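Local coordinates for protein thiamine pyrophosphokinase (PDB 3LM8) that catalyses the ATP-dependent pyrophosphorylation of thiamine to thiamine diphosphate, releasing AMP, and serves in thiamine salvage, at residues K2-V7 with L27-D32; I97-I102 with I125-I130; I136-P141 with I206-R211; E162-L167 with F200-G205. The protein carries 1 engineered substitution. All coordinates share one frame; numbering follows the deposited sequence.

Interaction 1. Residues K2-V7 with L27-D32; sequences KTINIV and LWIGVD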
loop_
_atom_site.group_PDB
_atom_site.type_symbol
_atom_site.label_atom_id
_atom_site.label_comp_id
_atom_site.label_asym_id
_atom_site.label_seq_id
_atom_site.Cartn_x
_atom_site.Cartn_y
_atom_site.Cartn_z
ATOM N N LYS A 2 14.761 4.838 -6.366
ATOM C CA LYS A 2 13.822 4.340 -7.401
ATOM C C LYS A 2 12.522 3.871 -6.748
ATOM O O LYS A 2 12.447 3.703 -5.521
ATOM C CB LYS A 2 14.471 3.193 -8.178
ATOM C CG LYS A 2 15.817 3.559 -8.797
ATOM C CD LYS A 2 16.513 2.332 -9.363
ATOM C CE LYS A 2 17.932 2.641 -9.831
ATOM N NZ LYS A 2 18.644 1.399 -10.267
ATOM N N THR A 3 11.495 3.671 -7.568
ATOM C CA THR A 3 10.198 3.234 -7.068
ATOM C C THR A 3 9.707 1.938 -7.688
ATOM O O THR A 3 9.927 1.676 -8.872
ATOM C CB THR A 3 9.119 4.290 -7.343
ATOM O OG1 THR A 3 9.423 5.482 -6.616
ATOM C CG2 THR A 3 7.740 3.776 -6.923
ATOM N N ILE A 4 9.036 1.124 -6.888
ATOM C CA ILE A 4 8.473 -0.107 -7.411
ATOM C C ILE A 4 6.973 -0.101 -7.122
ATOM O O ILE A 4 6.561 0.156 -5.990
ATOM C CB ILE A 4 9.132 -1.338 -6.786
ATOM C CG1 ILE A 4 10.613 -1.341 -7.138
ATOM C CG2 ILE A 4 8.489 -2.626 -7.335
ATOM C CD1 ILE A 4 11.351 -2.538 -6.609
ATOM N N ASN A 5 6.165 -0.329 -8.159
ATOM C CA ASN A 5 4.712 -0.371 -8.001
ATOM C C ASN A 5 4.205 -1.760 -8.336
ATOM O O ASN A 5 4.474 -2.291 -9.423
ATOM C CB ASN A 5 4.001 0.615 -8.923
ATOM C CG ASN A 5 4.289 2.041 -8.584
ATOM O OD1 ASN A 5 4.924 2.343 -7.570
ATOM N ND2 ASN A 5 3.823 2.942 -9.434
ATOM N N ILE A 6 3.451 -2.326 -7.399
ATOM C CA ILE A 6 2.885 -3.655 -7.536
ATOM C C ILE A 6 1.372 -3.540 -7.622
ATOM O O ILE A 6 0.742 -2.863 -6.798
ATOM C CB ILE A 6 3.203 -4.504 -6.307
ATOM C CG1 ILE A 6 4.698 -4.429 -5.984
ATOM C CG2 ILE A 6 2.739 -5.915 -6.534
ATOM C CD1 ILE A 6 5.096 -5.140 -4.689
ATOM N N VAL A 7 0.784 -4.200 -8.612
ATOM C CA VAL A 7 -0.667 -4.184 -8.770
ATOM C C VAL A 7 -1.195 -5.599 -8.532
ATOM O O VAL A 7 -1.035 -6.483 -9.372
ATOM C CB VAL A 7 -1.061 -3.694 -10.181
ATOM C CG1 VAL A 7 -2.582 -3.756 -10.377
ATOM C CG2 VAL A 7 -0.566 -2.276 -10.368
ATOM N N LEU A 27 9.424 1.153 -11.617
ATOM C CA LEU A 27 9.239 -0.134 -12.291
ATOM C C LEU A 27 7.909 -0.713 -11.839
ATOM O O LEU A 27 7.467 -0.491 -10.698
ATOM C CB LEU A 27 10.328 -1.123 -11.894
ATOM C CG LEU A 27 11.759 -0.706 -12.205
ATOM C CD1 LEU A 27 12.718 -1.384 -11.226
ATOM C CD2 LEU A 27 12.075 -1.045 -13.662
ATOM N N TRP A 28 7.278 -1.470 -12.726
ATOM C CA TRP A 28 6.008 -2.099 -12.401
ATOM C C TRP A 28 6.069 -3.625 -12.432
ATOM O O TRP A 28 6.853 -4.223 -13.172
ATOM C CB TRP A 28 4.919 -1.644 -13.363
ATOM C CG TRP A 28 4.574 -0.196 -13.309
ATOM C CD1 TRP A 28 5.162 0.805 -14.014
ATOM C CD2 TRP A 28 3.467 0.400 -12.610
ATOM N NE1 TRP A 28 4.482 1.988 -13.821
ATOM C CE2 TRP A 28 3.439 1.767 -12.962
ATOM C CE3 TRP A 28 2.494 -0.092 -11.728
ATOM C CZ2 TRP A 28 2.473 2.651 -12.464
ATOM C CZ3 TRP A 28 1.535 0.788 -11.237
ATOM C CH2 TRP A 28 1.532 2.143 -11.607
ATOM N N ILE A 29 5.235 -4.252 -11.612
ATOM C CA ILE A 29 5.155 -5.703 -11.577
ATOM C C ILE A 29 3.699 -6.045 -11.344
ATOM O O ILE A 29 3.011 -5.340 -10.608
ATOM C CB ILE A 29 6.015 -6.326 -10.449
ATOM C CG1 ILE A 29 5.686 -5.677 -9.110
ATOM C CG2 ILE A 29 7.483 -6.174 -10.771
ATOM C CD1 ILE A 29 6.386 -6.339 -7.936
ATOM N N GLY A 30 3.233 -7.109 -11.994
ATOM C CA GLY A 30 1.854 -7.528 -11.849
ATOM C C GLY A 30 1.722 -8.794 -11.033
ATOM O O GLY A 30 2.557 -9.697 -11.125
ATOM N N VAL A 31 0.667 -8.853 -10.228
ATOM C CA VAL A 31 0.392 -10.000 -9.368
ATOM C C VAL A 31 -1.039 -10.430 -9.641
ATOM O O VAL A 31 -1.954 -9.625 -9.552
ATOM C CB VAL A 31 0.556 -9.618 -7.857
ATOM C CG1 VAL A 31 -0.132 -10.636 -6.971
ATOM C CG2 VAL A 31 2.045 -9.518 -7.490
ATOM N N ASP A 32 -1.227 -11.694 -9.995
ATOM C CA ASP A 32 -2.560 -12.213 -10.282
ATOM C C ASP A 32 -3.224 -11.373 -11.360
ATOM O O ASP A 32 -2.540 -10.831 -12.218
ATOM C CB ASP A 32 -3.409 -12.195 -9.009
ATOM C CG ASP A 32 -4.769 -12.860 -9.197
ATOM O OD1 ASP A 32 -4.810 -14.003 -9.712
ATOM O OD2 ASP A 32 -5.793 -12.241 -8.822
#
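Leu27 N donates to Thr3 O over 2.8 Å, the first of five backbone hydrogen bonds that zip strand 3-7 to strand 26-31. Asn5 uses both its backbone polar groups: its N-H reaches Leu27 O, and its carbonyl accepts from Ile29 N. Val7 repeats the scheme, its N-H donating to Ile29 O and its carbonyl accepting from Val31 N. The strands run the same way with axes 22° apart, as suits the Rossmann-like parallel sheet of the catalytic domain, in which strand 3-7 lies between strands 26-31 and 96-100. On one face Trp28 meets Asn5 and Val7. Asn5 CB stands over the six-membered ring, 3.6 Å from its centroid in a CH-pi contact, while ND2 rises above the ring toward its rim, 3.3 Å from CH2 of Trp28. The amide plane is turned 85° from the indole, and Asn5 OD1 accepts from Gln98 NE2 of the next strand, which helps fix the amide's rotation. Val7 CG2 approaches the ring's edge at Trp28 CZ3, 3.8 Å away; helix 33-41 touches both residues through Leu38. An alanine in place of Trp28 would probably leave the Asn5 amide and the Val7 methyl without their common ring and open a gap against helix 33-41. On the opposite face Ile6 and Ile29 run alongside each other. Ile29 CG1 sits between its own backbone N and carbonyl carbon (chi1 52°), 3.5 Å from Ile6 CG1. Ile6 CG2 also meets Val31 CG2 at 3.8 Å, branched side chains toward helix 81-92.

Interaction 2. Residues I97-I102 with I125-I130; sequences IQIFGI and IKIRLI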
loop_
_atom_site.group_PDB
_atom_site.type_symbol
_atom_site.label_atom_id
_atom_site.label_comp_id
_atom_site.label_asym_id
_atom_site.label_seq_id
_atom_site.Cartn_x
_atom_site.Cartn_y
_atom_site.Cartn_z
ATOM N N ILE A 97 7.835 1.479 -2.157
ATOM C CA ILE A 97 7.070 0.426 -2.788
ATOM C C ILE A 97 5.636 0.914 -2.661
ATOM O O ILE A 97 5.238 1.390 -1.598
ATOM C CB ILE A 97 7.201 -0.935 -2.064
ATOM C CG1 ILE A 97 8.619 -1.486 -2.232
ATOM C CG2 ILE A 97 6.217 -1.921 -2.661
ATOM C CD1 ILE A 97 8.885 -2.726 -1.431
ATOM N N GLN A 98 4.878 0.831 -3.748
ATOM C CA GLN A 98 3.480 1.237 -3.737
ATOM C C GLN A 98 2.658 0.099 -4.314
ATOM O O GLN A 98 2.927 -0.379 -5.415
ATOM C CB GLN A 98 3.289 2.530 -4.535
ATOM C CG GLN A 98 3.759 3.764 -3.765
ATOM C CD GLN A 98 3.683 5.047 -4.578
ATOM O OE1 GLN A 98 3.282 6.105 -4.061
ATOM N NE2 GLN A 98 4.082 4.969 -5.852
ATOM N N ILE A 99 1.659 -0.339 -3.556
ATOM C CA ILE A 99 0.824 -1.459 -3.969
ATOM C C ILE A 99 -0.624 -1.074 -4.222
ATOM O O ILE A 99 -1.241 -0.353 -3.429
ATOM C CB ILE A 99 0.845 -2.577 -2.908
ATOM C CG1 ILE A 99 2.294 -2.876 -2.489
ATOM C CG2 ILE A 99 0.179 -3.821 -3.472
ATOM C CD1 ILE A 99 2.446 -3.822 -1.310
ATOM N N PHE A 100 -1.165 -1.586 -5.325
ATOM C CA PHE A 100 -2.546 -1.313 -5.716
ATOM C C PHE A 100 -3.326 -2.624 -5.835
ATOM O O PHE A 100 -2.728 -3.708 -5.814
ATOM C CB PHE A 100 -2.557 -0.572 -7.057
ATOM C CG PHE A 100 -1.666 0.628 -7.083
ATOM C CD1 PHE A 100 -2.191 1.904 -6.904
ATOM C CD2 PHE A 100 -0.288 0.482 -7.264
ATOM C CE1 PHE A 100 -1.356 3.029 -6.907
ATOM C CE2 PHE A 100 0.558 1.594 -7.269
ATOM C CZ PHE A 100 0.019 2.873 -7.089
ATOM N N GLY A 101 -4.649 -2.518 -5.982
ATOM C CA GLY A 101 -5.479 -3.709 -6.108
ATOM C C GLY A 101 -5.355 -4.450 -4.802
ATOM O O GLY A 101 -5.273 -5.681 -4.748
ATOM N N ILE A 102 -5.358 -3.660 -3.740
ATOM C CA ILE A 102 -5.191 -4.151 -2.396
ATOM C C ILE A 102 -6.489 -4.273 -1.601
ATOM O O ILE A 102 -6.511 -4.795 -0.477
ATOM C CB ILE A 102 -4.174 -3.239 -1.692
ATOM C CG1 ILE A 102 -2.837 -3.973 -1.608
ATOM C CG2 ILE A 102 -4.702 -2.757 -0.345
ATOM C CD1 ILE A 102 -1.750 -3.163 -0.942
ATOM N N ILE A 125 11.672 0.235 4.945
ATOM C CA ILE A 125 11.468 0.654 3.564
ATOM C C ILE A 125 10.023 1.135 3.452
ATOM O O ILE A 125 9.096 0.426 3.835
ATOM C CB ILE A 125 11.669 -0.508 2.571
ATOM C CG1 ILE A 125 13.089 -1.056 2.671
ATOM C CG2 ILE A 125 11.407 -0.019 1.155
ATOM C CD1 ILE A 125 13.353 -2.218 1.740
ATOM N N LYS A 126 9.833 2.344 2.937
ATOM C CA LYS A 126 8.494 2.888 2.787
ATOM C C LYS A 126 7.644 2.016 1.873
ATOM O O LYS A 126 7.990 1.774 0.707
ATOM C CB LYS A 126 8.566 4.317 2.249
ATOM C CG LYS A 126 9.138 5.299 3.261
ATOM C CD LYS A 126 9.417 6.666 2.664
ATOM C CE LYS A 126 9.926 7.623 3.735
ATOM N NZ LYS A 126 11.070 7.041 4.495
ATOM N N ILE A 127 6.536 1.531 2.428
ATOM C CA ILE A 127 5.590 0.686 1.709
ATOM C C ILE A 127 4.214 1.310 1.880
ATOM O O ILE A 127 3.631 1.278 2.961
ATOM C CB ILE A 127 5.576 -0.735 2.293
ATOM C CG1 ILE A 127 7.003 -1.300 2.303
ATOM C CG2 ILE A 127 4.633 -1.624 1.486
ATOM C CD1 ILE A 127 7.105 -2.705 2.871
ATOM N N ARG A 128 3.696 1.892 0.814
ATOM C CA ARG A 128 2.394 2.549 0.872
ATOM C C ARG A 128 1.360 1.728 0.122
ATOM O O ARG A 128 1.635 1.267 -0.981
ATOM C CB ARG A 128 2.513 3.950 0.251
ATOM C CG ARG A 128 1.197 4.623 -0.039
ATOM C CD ARG A 128 1.388 5.980 -0.713
ATOM N NE ARG A 128 2.019 6.961 0.164
ATOM C CZ ARG A 128 3.260 7.410 0.015
ATOM N NH1 ARG A 128 4.020 6.973 -0.981
ATOM N NH2 ARG A 128 3.743 8.302 0.866
ATOM N N LEU A 129 0.189 1.518 0.717
ATOM C CA LEU A 129 -0.866 0.760 0.031
ATOM C C LEU A 129 -1.807 1.796 -0.543
ATOM O O LEU A 129 -2.112 2.778 0.122
ATOM C CB LEU A 129 -1.649 -0.141 0.990
ATOM C CG LEU A 129 -0.934 -1.024 2.020
ATOM C CD1 LEU A 129 -2.001 -1.873 2.713
ATOM C CD2 LEU A 129 0.130 -1.911 1.366
ATOM N N ILE A 130 -2.275 1.585 -1.768
ATOM C CA ILE A 130 -3.162 2.563 -2.393
ATOM C C ILE A 130 -4.370 2.017 -3.149
ATOM O O ILE A 130 -4.266 1.043 -3.901
ATOM C CB ILE A 130 -2.411 3.424 -3.413
ATOM C CG1 ILE A 130 -1.152 4.024 -2.788
ATOM C CG2 ILE A 130 -3.345 4.504 -3.947
ATOM C CD1 ILE A 130 -0.320 4.806 -3.779
#
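The Phe100 ring lies along Ile130, its CE1 3.7 Å from Ile130 CB and as near to Ile130 CD1; Tyr21 makes an edge-to-face contact with the same ring. The polar contact is made by two flat groups. The side chains of Gln98 and Arg128 run alongside each other, but the amide and guanidinium planes are 72° apart, and NH1 of Arg128 gives a long, bent hydrogen bond of 3.3 Å to OE1 of Gln98. The Arg128 chain folds at chi3 (-67°), which turns NE out of line, whereas Gln98 stretches out straight to CD. A leucine in place of Gln98 would probably leave Arg128 NH1 without this acceptor and free the amide of Asn5, which now binds Gln98 NE2, to turn. Beneath these groups the two parallel strands exchange regular backbone bonds, among them Ile130 N to Ile99 O at 2.8 Å. They are the strands of a right-handed beta-alpha-beta crossover whose helix, 107-122, packs on the face bearing Ile127 and Leu129. There Ile99 CD1 meets Leu129 CD2 at 4.0 Å, and Ile102, just past the strand, crosses Leu129 at about a right angle with CD1 3.6 Å from its CB. Aliphatic residues thus suit the face under the helix, while glutamine and arginine, partly exposed, suit the other beside the buried Phe100 and Ile130, where hydrogen bonding ties neighbouring strands through side chains as well as backbones.

Interaction 3. Residues I136-P141 with I206-R211; sequences IQMFPP and ILIMIR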
loop_
_atom_site.group_PDB
_atom_site.type_symbol
_atom_site.label_atom_id
_atom_site.label_comp_id
_atom_site.label_asym_id
_atom_site.label_seq_id
_atom_site.Cartn_x
_atom_site.Cartn_y
_atom_site.Cartn_z
ATOM N N ILE A 136 -2.578 3.699 2.876
ATOM C CA ILE A 136 -2.230 3.118 4.156
ATOM C C ILE A 136 -0.727 3.014 4.291
ATOM O O ILE A 136 -0.031 2.690 3.324
ATOM C CB ILE A 136 -2.857 1.718 4.304
ATOM C CG1 ILE A 136 -4.368 1.841 4.189
ATOM C CG2 ILE A 136 -2.494 1.116 5.660
ATOM C CD1 ILE A 136 -5.034 0.577 3.856
ATOM N N GLN A 137 -0.231 3.288 5.493
ATOM C CA GLN A 137 1.200 3.222 5.756
ATOM C C GLN A 137 1.450 2.979 7.231
ATOM O O GLN A 137 0.741 3.497 8.095
ATOM C CB GLN A 137 1.880 4.520 5.333
ATOM C CG GLN A 137 3.170 4.331 4.574
ATOM C CD GLN A 137 3.840 5.658 4.243
ATOM O OE1 GLN A 137 3.275 6.498 3.535
ATOM N NE2 GLN A 137 5.053 5.852 4.759
HETATM N N MSE A 138 2.460 2.170 7.511
HETATM C CA MSE A 138 2.816 1.851 8.877
HETATM C C MSE A 138 4.126 2.516 9.231
HETATM O O MSE A 138 5.004 2.664 8.388
HETATM C CB MSE A 138 2.943 0.339 9.053
HETATM C CG MSE A 138 1.652 -0.343 9.467
HETATM SE SE MSE A 138 1.912 -2.202 9.936
HETATM C CE MSE A 138 3.788 -2.167 10.409
ATOM N N PHE A 139 4.261 2.928 10.480
ATOM C CA PHE A 139 5.500 3.564 10.899
ATOM C C PHE A 139 6.032 3.062 12.224
ATOM O O PHE A 139 5.274 2.775 13.165
ATOM C CB PHE A 139 5.342 5.082 11.041
ATOM C CG PHE A 139 4.975 5.794 9.773
ATOM C CD1 PHE A 139 3.656 5.825 9.334
ATOM C CD2 PHE A 139 5.950 6.464 9.036
ATOM C CE1 PHE A 139 3.307 6.519 8.176
ATOM C CE2 PHE A 139 5.618 7.160 7.877
ATOM C CZ PHE A 139 4.290 7.191 7.441
ATOM N N PRO A 140 7.356 2.920 12.303
ATOM C CA PRO A 140 7.993 2.472 13.543
ATOM C C PRO A 140 8.159 3.763 14.353
ATOM O O PRO A 140 7.826 4.849 13.874
ATOM C CB PRO A 140 9.338 1.922 13.064
ATOM C CG PRO A 140 9.660 2.807 11.865
ATOM C CD PRO A 140 8.302 2.886 11.167
ATOM N N PRO A 141 8.647 3.669 15.595
ATOM C CA PRO A 141 8.804 4.922 16.340
ATOM C C PRO A 141 9.673 5.935 15.576
ATOM O O PRO A 141 10.607 5.566 14.871
ATOM C CB PRO A 141 9.430 4.449 17.643
ATOM C CG PRO A 141 8.682 3.141 17.870
ATOM C CD PRO A 141 8.757 2.501 16.490
ATOM N N ILE A 206 3.966 0.379 16.917
ATOM C CA ILE A 206 3.811 0.384 15.467
ATOM C C ILE A 206 2.538 1.145 15.164
ATOM O O ILE A 206 1.457 0.760 15.600
ATOM C CB ILE A 206 3.667 -1.043 14.929
ATOM C CG1 ILE A 206 4.886 -1.862 15.342
ATOM C CG2 ILE A 206 3.508 -1.025 13.415
ATOM C CD1 ILE A 206 4.701 -3.342 15.153
ATOM N N LEU A 207 2.662 2.232 14.419
ATOM C CA LEU A 207 1.496 3.037 14.100
ATOM C C LEU A 207 1.064 2.877 12.645
ATOM O O LEU A 207 1.901 2.760 11.744
ATOM C CB LEU A 207 1.800 4.500 14.378
ATOM C CG LEU A 207 0.579 5.407 14.342
ATOM C CD1 LEU A 207 -0.252 5.158 15.608
ATOM C CD2 LEU A 207 1.017 6.868 14.252
ATOM N N ILE A 208 -0.247 2.857 12.424
ATOM C CA ILE A 208 -0.789 2.740 11.075
ATOM C C ILE A 208 -1.391 4.091 10.745
ATOM O O ILE A 208 -1.947 4.751 11.624
ATOM C CB ILE A 208 -1.909 1.680 10.987
ATOM C CG1 ILE A 208 -1.398 0.337 11.493
ATOM C CG2 ILE A 208 -2.370 1.526 9.526
ATOM C CD1 ILE A 208 -2.466 -0.739 11.549
HETATM N N MSE A 209 -1.279 4.510 9.492
HETATM C CA MSE A 209 -1.846 5.785 9.090
HETATM C C MSE A 209 -2.709 5.613 7.866
HETATM O O MSE A 209 -2.239 5.190 6.814
HETATM C CB MSE A 209 -0.756 6.807 8.778
HETATM C CG MSE A 209 -1.309 8.148 8.264
HETATM SE SE MSE A 209 0.034 9.374 7.568
HETATM C CE MSE A 209 -0.028 10.750 8.909
ATOM N N ILE A 210 -3.982 5.940 8.011
ATOM C CA ILE A 210 -4.913 5.844 6.907
ATOM C C ILE A 210 -5.319 7.251 6.494
ATOM O O ILE A 210 -5.848 8.021 7.295
ATOM C CB ILE A 210 -6.203 5.076 7.293
ATOM C CG1 ILE A 210 -5.862 3.669 7.784
ATOM C CG2 ILE A 210 -7.159 5.031 6.095
ATOM C CD1 ILE A 210 -5.272 3.634 9.173
ATOM N N ARG A 211 -5.041 7.594 5.247
ATOM C CA ARG A 211 -5.435 8.887 4.725
ATOM C C ARG A 211 -6.552 8.503 3.759
ATOM O O ARG A 211 -6.373 7.628 2.903
ATOM C CB ARG A 211 -4.246 9.556 4.044
ATOM C CG ARG A 211 -3.040 9.603 4.994
ATOM C CD ARG A 211 -1.951 10.529 4.516
ATOM N NE ARG A 211 -2.465 11.883 4.324
ATOM C CZ ARG A 211 -1.709 12.937 4.024
ATOM N NH1 ARG A 211 -0.393 12.794 3.882
ATOM N NH2 ARG A 211 -2.271 14.131 3.858
#
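Ile136-Phe139 and Leu207-Ile210 pair antiparallel, with hydrogen-bonded pairs at Gln137-Met209 and Phe139-Leu207 and non-hydrogen-bonded pairs at Ile136-Ile210 and Met138-Ile208. Each hydrogen-bonded pair closes its ring with two bonds: Phe139 N to Leu207 O at 2.7 Å and Leu207 N back to Phe139 O at 2.9 Å, the second nearly straight at 170°. On the face that carries Ile136, Met138 and Ile208, the side chains meet as aliphatic surfaces. Ile136 CG2 lies beside Ile208 CG2 at 3.9 Å, the two isoleucines projecting together. Met138, present as selenomethionine, sets its CG 3.7 Å from Ile208 CG1. Its chain then bends at the selenium (chi3 24°), which brings CE over toward CG2 of Ile206; the selenium itself is 4.0 Å from that methyl. A long, unbranched chain suits this place, meeting Ile206 and Ile208 across the strands and Val121 of helix 107-122, the helix that also touches Ile136. The reverse face holds Phe139, Leu207 and Met209. Met209 CB comes to the edge of the Phe139 ring, 4.1 Å from CE1, and Phe200 of the second sheet meets the same ring edge to face. Leu207 and Met209 reach Phe200 as well, so the sheet carrying these residues is one layer of a beta sandwich, with this face turned inward. Both faces of the pair are largely apolar: helix 107-122 lies on Ile136, Met138 and Ile206, and the four-stranded sheet packs on Phe139, Leu207 and Met209, leaving most of the polar bonding between the strands to the peptide groups.

Interaction 4. Residues E162-L167 with F200-G205; sequences EDIHEL and FSFVKG. Engineered in segment 200-205: Val203 (natural residue Ala).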
loop_
_atom_site.group_PDB
_atom_site.type_symbol
_atom_site.label_atom_id
_atom_site.label_comp_id
_atom_site.label_asym_id
_atom_site.label_seq_id
_atom_site.Cartn_x
_atom_site.Cartn_y
_atom_site.Cartn_z
ATOM N N GLU A 162 1.372 -3.239 19.549
ATOM C CA GLU A 162 1.139 -2.923 20.955
ATOM C C GLU A 162 0.714 -1.471 21.128
ATOM O O GLU A 162 0.416 -0.780 20.152
ATOM C CB GLU A 162 2.410 -3.165 21.774
ATOM C CG GLU A 162 3.118 -4.485 21.494
ATOM C CD GLU A 162 4.463 -4.293 20.805
ATOM O OE1 GLU A 162 5.161 -5.304 20.566
ATOM O OE2 GLU A 162 4.822 -3.132 20.502
ATOM N N ASP A 163 0.693 -1.014 22.379
ATOM C CA ASP A 163 0.323 0.365 22.681
ATOM C C ASP A 163 1.285 1.377 22.049
ATOM O O ASP A 163 2.469 1.094 21.841
ATOM C CB ASP A 163 0.305 0.605 24.193
ATOM C CG ASP A 163 -0.754 -0.210 24.909
ATOM O OD1 ASP A 163 -1.754 -0.599 24.260
ATOM O OD2 ASP A 163 -0.589 -0.439 26.134
ATOM N N ILE A 164 0.768 2.563 21.743
ATOM C CA ILE A 164 1.592 3.618 21.166
ATOM C C ILE A 164 1.972 4.542 22.316
ATOM O O ILE A 164 1.109 4.955 23.094
ATOM C CB ILE A 164 0.823 4.424 20.100
ATOM C CG1 ILE A 164 0.308 3.480 19.008
ATOM C CG2 ILE A 164 1.730 5.511 19.521
ATOM C CD1 ILE A 164 1.396 2.728 18.279
ATOM N N HIS A 165 3.258 4.864 22.423
ATOM C CA HIS A 165 3.745 5.711 23.509
ATOM C C HIS A 165 4.206 7.091 23.098
ATOM O O HIS A 165 4.950 7.247 22.135
ATOM C CB HIS A 165 4.883 5.006 24.250
ATOM C CG HIS A 165 4.452 3.755 24.946
ATOM N ND1 HIS A 165 3.979 2.653 24.267
ATOM C CD2 HIS A 165 4.380 3.446 26.261
ATOM C CE1 HIS A 165 3.631 1.719 25.133
ATOM N NE2 HIS A 165 3.864 2.176 26.350
ATOM N N GLU A 166 3.759 8.084 23.859
ATOM C CA GLU A 166 4.110 9.483 23.634
ATOM C C GLU A 166 3.794 9.999 22.228
ATOM O O GLU A 166 4.652 10.581 21.561
ATOM C CB GLU A 166 5.596 9.703 23.951
ATOM C CG GLU A 166 5.970 9.469 25.404
ATOM C CD GLU A 166 7.449 9.732 25.674
ATOM O OE1 GLU A 166 7.974 10.757 25.181
ATOM O OE2 GLU A 166 8.088 8.924 26.387
ATOM N N LEU A 167 2.553 9.791 21.794
ATOM C CA LEU A 167 2.109 10.235 20.480
ATOM C C LEU A 167 1.803 11.723 20.507
ATOM O O LEU A 167 1.027 12.188 21.343
ATOM C CB LEU A 167 0.846 9.478 20.048
ATOM C CG LEU A 167 0.195 9.931 18.726
ATOM C CD1 LEU A 167 1.183 9.770 17.585
ATOM C CD2 LEU A 167 -1.054 9.108 18.438
ATOM N N PHE A 200 3.667 14.320 13.426
ATOM C CA PHE A 200 3.208 13.353 14.398
ATOM C C PHE A 200 4.442 12.559 14.780
ATOM O O PHE A 200 5.385 12.450 13.999
ATOM C CB PHE A 200 2.100 12.446 13.826
ATOM C CG PHE A 200 2.556 11.505 12.747
ATOM C CD1 PHE A 200 2.670 11.933 11.432
ATOM C CD2 PHE A 200 2.841 10.172 13.047
ATOM C CE1 PHE A 200 3.055 11.042 10.424
ATOM C CE2 PHE A 200 3.227 9.278 12.053
ATOM C CZ PHE A 200 3.334 9.712 10.738
ATOM N N SER A 201 4.456 12.042 15.997
ATOM C CA SER A 201 5.587 11.268 16.475
ATOM C C SER A 201 5.229 10.518 17.751
ATOM O O SER A 201 4.342 10.917 18.510
ATOM C CB SER A 201 6.795 12.185 16.704
ATOM O OG SER A 201 6.414 13.388 17.341
ATOM N N PHE A 202 5.922 9.410 17.959
ATOM C CA PHE A 202 5.712 8.548 19.111
ATOM C C PHE A 202 7.024 7.802 19.345
ATOM O O PHE A 202 7.825 7.620 18.423
ATOM C CB PHE A 202 4.552 7.572 18.839
ATOM C CG PHE A 202 4.629 6.894 17.495
ATOM C CD1 PHE A 202 4.417 7.617 16.324
ATOM C CD2 PHE A 202 4.984 5.546 17.398
ATOM C CE1 PHE A 202 4.565 7.019 15.088
ATOM C CE2 PHE A 202 5.131 4.936 16.154
ATOM C CZ PHE A 202 4.925 5.677 14.997
ATOM N N VAL A 203 7.248 7.365 20.575
ATOM C CA VAL A 203 8.494 6.692 20.893
ATOM C C VAL A 203 8.504 5.166 20.858
ATOM O O VAL A 203 9.554 4.563 20.633
ATOM C CB VAL A 203 8.995 7.174 22.260
ATOM C CG1 VAL A 203 9.225 8.683 22.198
ATOM C CG2 VAL A 203 7.976 6.832 23.349
ATOM N N LYS A 204 7.346 4.544 21.065
ATOM C CA LYS A 204 7.267 3.090 21.073
ATOM C C LYS A 204 6.010 2.542 20.384
ATOM O O LYS A 204 4.937 3.149 20.448
ATOM C CB LYS A 204 7.329 2.597 22.525
ATOM C CG LYS A 204 7.577 1.099 22.681
ATOM C CD LYS A 204 7.722 0.715 24.154
ATOM C CE LYS A 204 8.260 -0.695 24.312
ATOM N NZ LYS A 204 9.649 -0.798 23.781
ATOM N N GLY A 205 6.150 1.387 19.733
ATOM C CA GLY A 205 5.024 0.776 19.045
ATOM C C GLY A 205 5.041 0.865 17.524
ATOM O O GLY A 205 5.990 1.350 16.904
#
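Phe202 CB lies 3.3 Å from the carbonyl O of His165 and 3.6 Å from CG2 of Ile164. The first torsion (47°) places CG between the backbone N and the carbonyl carbon, and there CG too rests on the Ile164 methyl. Farther out the ring divides its neighbours: CD2 stays by Ile164 CG2 at 3.9 Å, CD1 meets CD1 of Leu167 at 4.1 Å, and CZ at the tip reaches Pro140. A phenyl group suits the spot, being broad enough to meet both aliphatic residues. Beside it, two backbone hydrogen bonds join the chains, Val203 N to His165 O at 2.8 Å and His165 N to Lys204 O at 3.1 Å. Val203, an engineered residue, lays CG2 along the Glu166 side chain, from CB to the carboxylate, while Lys204 runs beside His165 with CD above one face of the imidazole. Gly205 has its CA 3.8 Å from Asp163 O; glycine suits the backbone angles here (phi 106°), which are unfavourable for a residue with a CB. At the corner, a G1 beta bulge sets Glu166 and Leu167 together opposite Cys179. In the thiamine-binding domain, strand 197-202 runs between strands 142-147 and 167-170; Phe202 packs inward on Leu207 of the other sheet, and Leu167 leans on Leu176 and Ile181 of strand 176-181, its side chain about 6 Å from the bound thiamine.

Overall arrangement
Interactions 1, 2 and 3 are successive parts of one mixed sheet. Interactions 1 and 2, with centres about 9 Å apart, adjoin through strands 3-7 and 96-100, where Ile6 O probably bonds Phe100 N at 2.7 Å. The centre of interaction 3 lies about 12 Å from that of interaction 2, as strand 126-131 turns back into 134-139; here the parallel catalytic part meets the thiamine-binding part. Interaction 4 belongs mainly to the second sheet and touches interaction 3, their centres about 11 Å apart, through Pro140, Pro141 and Ile206. Thiamine lies about 6 Å from the Leu167 side chain, whereas the side chains of Val7 and Phe100 are each about 9 Å from a bound magnesium ion.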